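Local structure of ylmH (Streptococcus pneumoniae, 2FPH) at residues L112-R116 with K117-D121; I131-Q135 with Q136-L140; K146-R150 with I151-L155. The protein is a cell division protein that probably binds nucleic acid, RNA perhaps, through an RRM-like domain. One frame throughout, in Å; residues are numbered along the deposited sequence.

Contact 1: L112-R116 with K117-D121; sequences LGIER and KLFGD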
loop_
_atom_site.group_PDB
_atom_site.type_symbol
_atom_site.label_atom_id
_atom_site.label_comp_id
_atom_site.label_asym_id
_atom_site.label_seq_id
_atom_site.Cartn_x
_atom_site.Cartn_y
_atom_site.Cartn_z
ATOM N N LEU A 112 -4.507 -17.373 3.840
ATOM C CA LEU A 112 -3.921 -16.035 3.661
ATOM C C LEU A 112 -2.468 -15.941 4.092
ATOM O O LEU A 112 -2.131 -15.466 5.174
ATOM C CB LEU A 112 -4.768 -14.913 4.292
ATOM C CG LEU A 112 -6.227 -14.722 3.841
ATOM C CD1 LEU A 112 -6.757 -13.378 4.305
ATOM C CD2 LEU A 112 -6.401 -14.897 2.328
ATOM N N GLY A 113 -1.596 -16.410 3.220
ATOM C CA GLY A 113 -0.186 -16.117 3.332
ATOM C C GLY A 113 0.018 -14.897 2.468
ATOM O O GLY A 113 0.632 -14.996 1.416
ATOM N N ILE A 114 -0.533 -13.761 2.892
ATOM C CA ILE A 114 -0.473 -12.553 2.083
ATOM C C ILE A 114 0.671 -11.656 2.548
ATOM O O ILE A 114 0.680 -11.212 3.674
ATOM C CB ILE A 114 -1.783 -11.763 2.152
ATOM C CG1 ILE A 114 -2.956 -12.612 1.682
ATOM C CG2 ILE A 114 -1.675 -10.492 1.280
ATOM C CD1 ILE A 114 -4.288 -12.092 2.183
ATOM N N GLU A 115 1.579 -11.385 1.619
ATOM C CA GLU A 115 2.768 -10.520 1.779
ATOM C C GLU A 115 2.352 -9.090 2.178
ATOM O O GLU A 115 1.332 -8.567 1.674
ATOM C CB GLU A 115 3.592 -10.515 0.464
ATOM C CG GLU A 115 3.167 -11.593 -0.587
ATOM C CD GLU A 115 3.941 -11.634 -1.918
ATOM O OE1 GLU A 115 5.120 -12.084 -1.938
ATOM O OE2 GLU A 115 3.357 -11.264 -2.979
ATOM N N ARG A 116 3.140 -8.468 3.063
ATOM C CA ARG A 116 2.894 -7.123 3.552
ATOM C C ARG A 116 2.778 -6.140 2.390
ATOM O O ARG A 116 2.083 -5.146 2.503
ATOM C CB ARG A 116 4.034 -6.631 4.497
ATOM C CG ARG A 116 5.001 -5.689 3.702
ATOM C CD ARG A 116 6.294 -5.281 4.426
ATOM N NE ARG A 116 7.347 -4.832 3.490
ATOM C CZ ARG A 116 7.965 -5.615 2.606
ATOM N NH1 ARG A 116 7.664 -6.908 2.509
ATOM N NH2 ARG A 116 8.897 -5.108 1.805
ATOM N N LYS A 117 3.523 -6.372 1.321
ATOM C CA LYS A 117 3.560 -5.399 0.204
ATOM C C LYS A 117 2.237 -5.284 -0.582
ATOM O O LYS A 117 2.081 -4.328 -1.436
ATOM C CB LYS A 117 4.693 -5.700 -0.788
ATOM C CG LYS A 117 6.065 -5.252 -0.338
ATOM C CD LYS A 117 6.788 -4.316 -1.300
ATOM C CE LYS A 117 7.474 -3.099 -0.663
ATOM N NZ LYS A 117 8.858 -2.884 -1.253
ATOM N N LEU A 118 1.300 -6.221 -0.349
ATOM C CA LEU A 118 0.020 -6.248 -1.118
ATOM C C LEU A 118 -1.103 -5.475 -0.410
ATOM O O LEU A 118 -2.210 -5.359 -0.943
ATOM C CB LEU A 118 -0.519 -7.686 -1.375
ATOM C CG LEU A 118 0.399 -8.617 -2.180
ATOM C CD1 LEU A 118 -0.223 -9.991 -2.254
ATOM C CD2 LEU A 118 0.622 -8.013 -3.568
ATOM N N PHE A 119 -0.819 -4.945 0.757
ATOM C CA PHE A 119 -1.776 -4.145 1.507
ATOM C C PHE A 119 -1.055 -3.091 2.306
ATOM O O PHE A 119 0.165 -3.182 2.529
ATOM C CB PHE A 119 -2.692 -4.982 2.414
ATOM C CG PHE A 119 -2.019 -5.770 3.504
ATOM C CD1 PHE A 119 -1.402 -6.986 3.220
ATOM C CD2 PHE A 119 -2.002 -5.313 4.828
ATOM C CE1 PHE A 119 -0.734 -7.672 4.196
ATOM C CE2 PHE A 119 -1.385 -6.044 5.812
ATOM C CZ PHE A 119 -0.756 -7.232 5.500
ATOM N N GLY A 120 -1.829 -2.115 2.745
ATOM C CA GLY A 120 -1.279 -0.991 3.475
ATOM C C GLY A 120 -1.791 -1.041 4.897
ATOM O O GLY A 120 -1.663 -2.059 5.574
ATOM N N ASP A 121 -2.403 0.051 5.307
ATOM C CA ASP A 121 -2.822 0.238 6.666
ATOM C C ASP A 121 -3.990 -0.629 7.009
ATOM O O ASP A 121 -4.923 -0.830 6.202
ATOM C CB ASP A 121 -3.274 1.690 6.891
ATOM C CG ASP A 121 -2.146 2.707 6.826
ATOM O OD1 ASP A 121 -0.962 2.377 6.707
ATOM O OD2 ASP A 121 -2.394 3.908 6.994
#
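I114 meets two side chains of the following turn with a single methyl, CG2: I114 CG2 lies 3.9 Å from L118 CD1 and 4.0 Å from F119 CD1. The I114 and L118 side chains cross at about a right angle and meet methyl to methyl. Across L118, E115 passes obliquely with its carboxylate end, E115 OE2 coming to 3.9 Å from L118 CD1. F119 reaches back over the chain because its CG sits between the backbone N and the carbonyl carbon (chi1 62°), which swings the ring onto the turn it has just left. I114 O lies at the ring's edge, in its plane, while R116 O stands over one face, offset toward the rim. F119 CE1 also lies 3.4 Å from E115 O. The turn itself is tied by L118 N to E115 O (3.1 Å), and more weakly by F119 N to R116 O. R116 and K117 run side by side out of the turn, though R116 has two conformers and its exact pose is doubtful. Around F119, residues of helices 97-105 and 138-144 complete the packing. This 3-10 turn leads from the loop after helix 97-105 into strand 119-123, the second strand of the RRM-like domain, with F119 on the sheet face that carries the helices.

Contact 2: I131-Q135 with Q136-L140; sequences IMINQ and QFLLL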
loop_
_atom_site.group_PDB
_atom_site.type_symbol
_atom_site.label_atom_id
_atom_site.label_comp_id
_atom_site.label_asym_id
_atom_site.label_seq_id
_atom_site.Cartn_x
_atom_site.Cartn_y
_atom_site.Cartn_z
ATOM N N ILE A 131 -9.287 -2.311 5.993
ATOM C CA ILE A 131 -7.952 -2.487 5.416
ATOM C C ILE A 131 -7.872 -1.892 4.009
ATOM O O ILE A 131 -8.855 -1.982 3.264
ATOM C CB ILE A 131 -7.605 -4.011 5.466
ATOM C CG1 ILE A 131 -6.170 -4.248 5.020
ATOM C CG2 ILE A 131 -8.654 -4.862 4.675
ATOM C CD1 ILE A 131 -5.715 -5.610 5.169
ATOM N N MET A 132 -6.731 -1.232 3.709
ATOM C CA MET A 132 -6.396 -0.673 2.410
ATOM C C MET A 132 -5.603 -1.741 1.665
ATOM O O MET A 132 -4.596 -2.237 2.189
ATOM C CB MET A 132 -5.511 0.569 2.613
ATOM C CG MET A 132 -6.149 1.579 3.518
ATOM S SD MET A 132 -5.364 3.248 3.532
ATOM C CE MET A 132 -6.748 4.196 3.783
ATOM N N ILE A 133 -6.104 -2.169 0.517
ATOM C CA ILE A 133 -5.461 -3.239 -0.275
ATOM C C ILE A 133 -5.152 -2.872 -1.685
ATOM O O ILE A 133 -5.713 -1.943 -2.216
ATOM C CB ILE A 133 -6.353 -4.502 -0.296
ATOM C CG1 ILE A 133 -7.647 -4.237 -1.100
ATOM C CG2 ILE A 133 -6.611 -4.971 1.148
ATOM C CD1 ILE A 133 -8.315 -5.497 -1.515
ATOM N N ASN A 134 -4.228 -3.596 -2.281
ATOM C CA ASN A 134 -3.924 -3.518 -3.721
ATOM C C ASN A 134 -5.123 -4.151 -4.430
ATOM O O ASN A 134 -5.433 -5.276 -4.179
ATOM C CB ASN A 134 -2.656 -4.316 -3.946
ATOM C CG ASN A 134 -2.291 -4.501 -5.421
ATOM O OD1 ASN A 134 -3.124 -4.419 -6.309
ATOM N ND2 ASN A 134 -0.978 -4.667 -5.675
ATOM N N GLN A 135 -5.848 -3.383 -5.262
ATOM C CA GLN A 135 -7.159 -3.827 -5.768
ATOM C C GLN A 135 -7.000 -4.963 -6.753
ATOM O O GLN A 135 -7.969 -5.601 -7.101
ATOM C CB GLN A 135 -7.858 -2.714 -6.542
ATOM C CG GLN A 135 -8.147 -1.381 -5.843
ATOM C CD GLN A 135 -9.064 -0.478 -6.698
ATOM O OE1 GLN A 135 -10.015 0.209 -6.180
ATOM N NE2 GLN A 135 -8.796 -0.485 -8.021
ATOM N N GLN A 136 -5.799 -5.158 -7.282
ATOM C CA GLN A 136 -5.520 -6.334 -8.105
ATOM C C GLN A 136 -5.761 -7.645 -7.345
ATOM O O GLN A 136 -6.056 -8.696 -7.961
ATOM C CB GLN A 136 -4.069 -6.258 -8.665
ATOM C CG GLN A 136 -3.844 -7.023 -9.937
ATOM C CD GLN A 136 -2.509 -6.684 -10.584
ATOM O OE1 GLN A 136 -1.621 -7.537 -10.678
ATOM N NE2 GLN A 136 -2.357 -5.452 -10.994
ATOM N N PHE A 137 -5.710 -7.593 -6.014
ATOM C CA PHE A 137 -5.837 -8.749 -5.127
ATOM C C PHE A 137 -7.195 -8.704 -4.368
ATOM O O PHE A 137 -7.375 -9.315 -3.371
ATOM C CB PHE A 137 -4.582 -8.789 -4.234
ATOM C CG PHE A 137 -3.347 -9.083 -5.009
ATOM C CD1 PHE A 137 -3.054 -10.390 -5.386
ATOM C CD2 PHE A 137 -2.518 -8.066 -5.462
ATOM C CE1 PHE A 137 -1.898 -10.664 -6.129
ATOM C CE2 PHE A 137 -1.385 -8.340 -6.205
ATOM C CZ PHE A 137 -1.070 -9.634 -6.540
ATOM N N LEU A 138 -8.190 -8.004 -4.918
ATOM C CA LEU A 138 -9.507 -7.894 -4.247
ATOM C C LEU A 138 -10.145 -9.275 -3.927
ATOM O O LEU A 138 -10.645 -9.514 -2.815
ATOM C CB LEU A 138 -10.459 -7.070 -5.118
ATOM C CG LEU A 138 -11.878 -6.884 -4.563
ATOM C CD1 LEU A 138 -11.831 -6.071 -3.297
ATOM C CD2 LEU A 138 -12.720 -6.215 -5.589
ATOM N N LEU A 139 -10.099 -10.203 -4.890
ATOM C CA LEU A 139 -10.666 -11.520 -4.664
ATOM C C LEU A 139 -9.893 -12.304 -3.631
ATOM O O LEU A 139 -10.478 -12.908 -2.781
ATOM C CB LEU A 139 -10.740 -12.320 -5.956
ATOM C CG LEU A 139 -11.861 -11.961 -6.918
ATOM C CD1 LEU A 139 -12.116 -13.145 -7.842
ATOM C CD2 LEU A 139 -13.104 -11.591 -6.209
ATOM N N LEU A 140 -8.576 -12.257 -3.672
ATOM C CA LEU A 140 -7.793 -12.891 -2.663
ATOM C C LEU A 140 -8.296 -12.455 -1.275
ATOM O O LEU A 140 -8.513 -13.289 -0.423
ATOM C CB LEU A 140 -6.325 -12.557 -2.899
ATOM C CG LEU A 140 -5.236 -13.125 -1.993
ATOM C CD1 LEU A 140 -5.401 -12.664 -0.588
ATOM C CD2 LEU A 140 -5.177 -14.641 -2.076
#
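N134 and F137 meet across a tight turn, and the asparagine side chain can be followed outward atom by atom. N134 CB lies 4.0 Å from F137 CD2, beside the ring. The next atom, CG, is anti to the backbone N (chi1 172°), a torsion that carries the amide forward along the turn. There N134 CG comes to 3.6 Å from F137 CD2, in the plane of the ring and at its edge. The amide and ring planes stand almost perpendicular, 85° apart. At the tip the two branches part. N134 OD1 accepts the backbone N of Q136 at 2.9 Å, a somewhat bent bond (139° at the hydrogen) with the donor tilted from the amide's carbonyl plane; this closes an Asx turn. N134 ND2 stays against the phenylalanine rim, 3.7 Å from F137 CE2. The bond through OD1 helps fix how the amide is turned, and R68 touches this buried side chain from a neighbouring loop. The turn stands where strand 130-134 ends and helix 138-144 starts, the opening of the second beta-alpha-beta crossover of an RRM-like fold, with F137 at the N-cap position. The backbone carbonyl of N134 is used too: F137 N binds N134 O at 3.0 Å, and a weak bond from L138 N to Q135 O continues the turn into the helix. On the inner side, I133 reaches beneath the first helical turn: I133 CD1 lies 3.8 Å from L138 CA and touches L138 CD1, the two side chains crossing at a slant. F141, one turn further along the helix, covers I133 as well.

Contact 3: K146-R150 with I151-L155; sequences KKIGR and IPVSL
K146-I148 and I151-V153 run antiparallel, joined by a two-residue turn at G149 and R150. I148 and I151 form the hydrogen-bonded pair next to the turn: I148 N to I151 O is 2.9 Å, and the return bond, I151 N to I148 O, is longer at 3.3 Å. K147 and P152 make the non-hydrogen-bonded pair, where no N-H of P152 is called for toward K147. Beyond them V153 N binds K146 O at 3.0 Å. K146 then doubles back: its chain bends at three successive torsions, chi2 at -100° the first, and brings K146 NZ to 2.8 Å from V153 O, so a side chain takes hold of the backbone of the partner strand. On the face bearing I148 and I151, these two side chains lie alongside each other and point the same way, I148 CG1 to I151 CG1 4.0 Å. I148 CG1 is nearer still to V153 CG1, at 3.6 Å, the two side chains meeting at about a right angle. I148 also rests on T100 and K103 of helix 97-105, and V153 on I90 of strand 85-91. The result is a beta hairpin with a two-residue loop, which adds short strand 147-148 to the outside of strand 151-157, the last strand of the RRM-like domain.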
loop_
_atom_site.group_PDB
_atom_site.type_symbol
_atom_site.label_atom_id
_atom_site.label_comp_id
_atom_site.label_asym_id
_atom_site.label_seq_id
_atom_site.Cartn_x
_atom_site.Cartn_y
_atom_site.Cartn_z
ATOM N N LYS A 146 -12.388 -14.595 5.587
ATOM C CA LYS A 146 -13.765 -14.905 5.972
ATOM C C LYS A 146 -13.932 -15.186 7.487
ATOM O O LYS A 146 -15.043 -15.279 7.976
ATOM C CB LYS A 146 -14.347 -16.053 5.121
ATOM C CG LYS A 146 -14.641 -15.639 3.664
ATOM C CD LYS A 146 -16.168 -15.301 3.379
ATOM C CE LYS A 146 -16.571 -13.791 3.531
ATOM N NZ LYS A 146 -17.742 -13.473 4.522
ATOM N N LYS A 147 -12.824 -15.308 8.203
ATOM C CA LYS A 147 -12.844 -15.368 9.672
ATOM C C LYS A 147 -11.523 -14.894 10.230
ATOM O O LYS A 147 -10.473 -15.036 9.626
ATOM C CB LYS A 147 -13.172 -16.759 10.227
ATOM C CG LYS A 147 -11.976 -17.601 10.715
ATOM C CD LYS A 147 -12.407 -18.950 11.311
ATOM C CE LYS A 147 -11.192 -19.874 11.415
ATOM N NZ LYS A 147 -11.563 -21.204 11.989
ATOM N N ILE A 148 -11.619 -14.268 11.377
ATOM C CA ILE A 148 -10.428 -13.951 12.107
ATOM C C ILE A 148 -10.609 -14.476 13.519
ATOM O O ILE A 148 -11.495 -14.045 14.226
ATOM C CB ILE A 148 -10.135 -12.470 12.009
ATOM C CG1 ILE A 148 -11.268 -11.622 12.520
ATOM C CG2 ILE A 148 -9.887 -12.077 10.541
ATOM C CD1 ILE A 148 -10.783 -10.316 13.033
ATOM N N GLY A 149 -9.781 -15.471 13.834
ATOM C CA GLY A 149 -9.757 -16.152 15.107
ATOM C C GLY A 149 -10.767 -17.251 15.367
ATOM O O GLY A 149 -10.418 -18.257 16.016
ATOM N N ARG A 150 -12.004 -17.099 14.904
ATOM C CA ARG A 150 -13.181 -17.621 15.668
ATOM C C ARG A 150 -14.485 -16.842 15.309
ATOM O O ARG A 150 -15.642 -17.328 15.419
ATOM C CB ARG A 150 -12.847 -17.527 17.169
ATOM C CG ARG A 150 -13.947 -17.303 18.217
ATOM C CD ARG A 150 -13.326 -16.815 19.583
ATOM N NE ARG A 150 -13.459 -17.701 20.749
ATOM C CZ ARG A 150 -12.475 -18.402 21.359
ATOM N NH1 ARG A 150 -11.237 -18.425 20.890
ATOM N NH2 ARG A 150 -12.745 -19.129 22.450
ATOM N N ILE A 151 -14.268 -15.624 14.856
ATOM C CA ILE A 151 -15.328 -14.720 14.522
ATOM C C ILE A 151 -15.368 -14.603 12.989
ATOM O O ILE A 151 -14.352 -14.396 12.330
ATOM C CB ILE A 151 -15.117 -13.389 15.270
ATOM C CG1 ILE A 151 -14.783 -12.245 14.365
ATOM C CG2 ILE A 151 -14.040 -13.538 16.395
ATOM C CD1 ILE A 151 -15.132 -10.940 14.975
ATOM N N PRO A 152 -16.509 -14.823 12.404
ATOM C CA PRO A 152 -16.635 -14.623 10.949
ATOM C C PRO A 152 -16.635 -13.136 10.537
ATOM O O PRO A 152 -17.244 -12.268 11.193
ATOM C CB PRO A 152 -17.995 -15.247 10.618
ATOM C CG PRO A 152 -18.748 -15.244 11.822
ATOM C CD PRO A 152 -17.775 -15.293 13.006
ATOM N N VAL A 153 -15.985 -12.855 9.398
ATOM C CA VAL A 153 -15.945 -11.498 8.862
ATOM C C VAL A 153 -16.312 -11.515 7.369
ATOM O O VAL A 153 -16.185 -12.548 6.711
ATOM C CB VAL A 153 -14.558 -10.822 9.085
ATOM C CG1 VAL A 153 -14.196 -10.873 10.551
ATOM C CG2 VAL A 153 -13.458 -11.469 8.295
ATOM N N SER A 154 -16.760 -10.361 6.878
ATOM C CA SER A 154 -17.011 -10.135 5.454
ATOM C C SER A 154 -16.429 -8.821 4.989
ATOM O O SER A 154 -16.759 -7.799 5.521
ATOM C CB SER A 154 -18.535 -10.115 5.200
ATOM O OG SER A 154 -18.846 -9.867 3.830
ATOM N N LEU A 155 -15.578 -8.834 3.966
ATOM C CA LEU A 155 -14.998 -7.599 3.442
ATOM C C LEU A 155 -15.901 -6.954 2.393
ATOM O O LEU A 155 -16.302 -7.635 1.452
ATOM C CB LEU A 155 -13.662 -7.882 2.780
ATOM C CG LEU A 155 -12.408 -8.048 3.615
ATOM C CD1 LEU A 155 -11.223 -8.190 2.719
ATOM C CD2 LEU A 155 -12.139 -6.907 4.512
#

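The three contacts follow one another along the chain inside the RRM-like domain, and all reach its five-stranded antiparallel sheet. Contacts 1 and 2, centres 9 Å apart, belong to neighbouring strands 119-123 and 130-134; backbone bonds G120 N to M132 O and L118 O to N134 N join them, and L118 packs on F137. Contact 3 lies at the opposite edge of the sheet, about 17 Å from contact 1 and 16 Å from contact 2 between centres, with strand 85-91 in between; it still touches contact 2 through I131 and L155. Contacts 1 and 2 thus join helix 138-144 to one side of the sheet, while strands 147-148 and 151-157 extend the other, all within the domain that probably binds RNA.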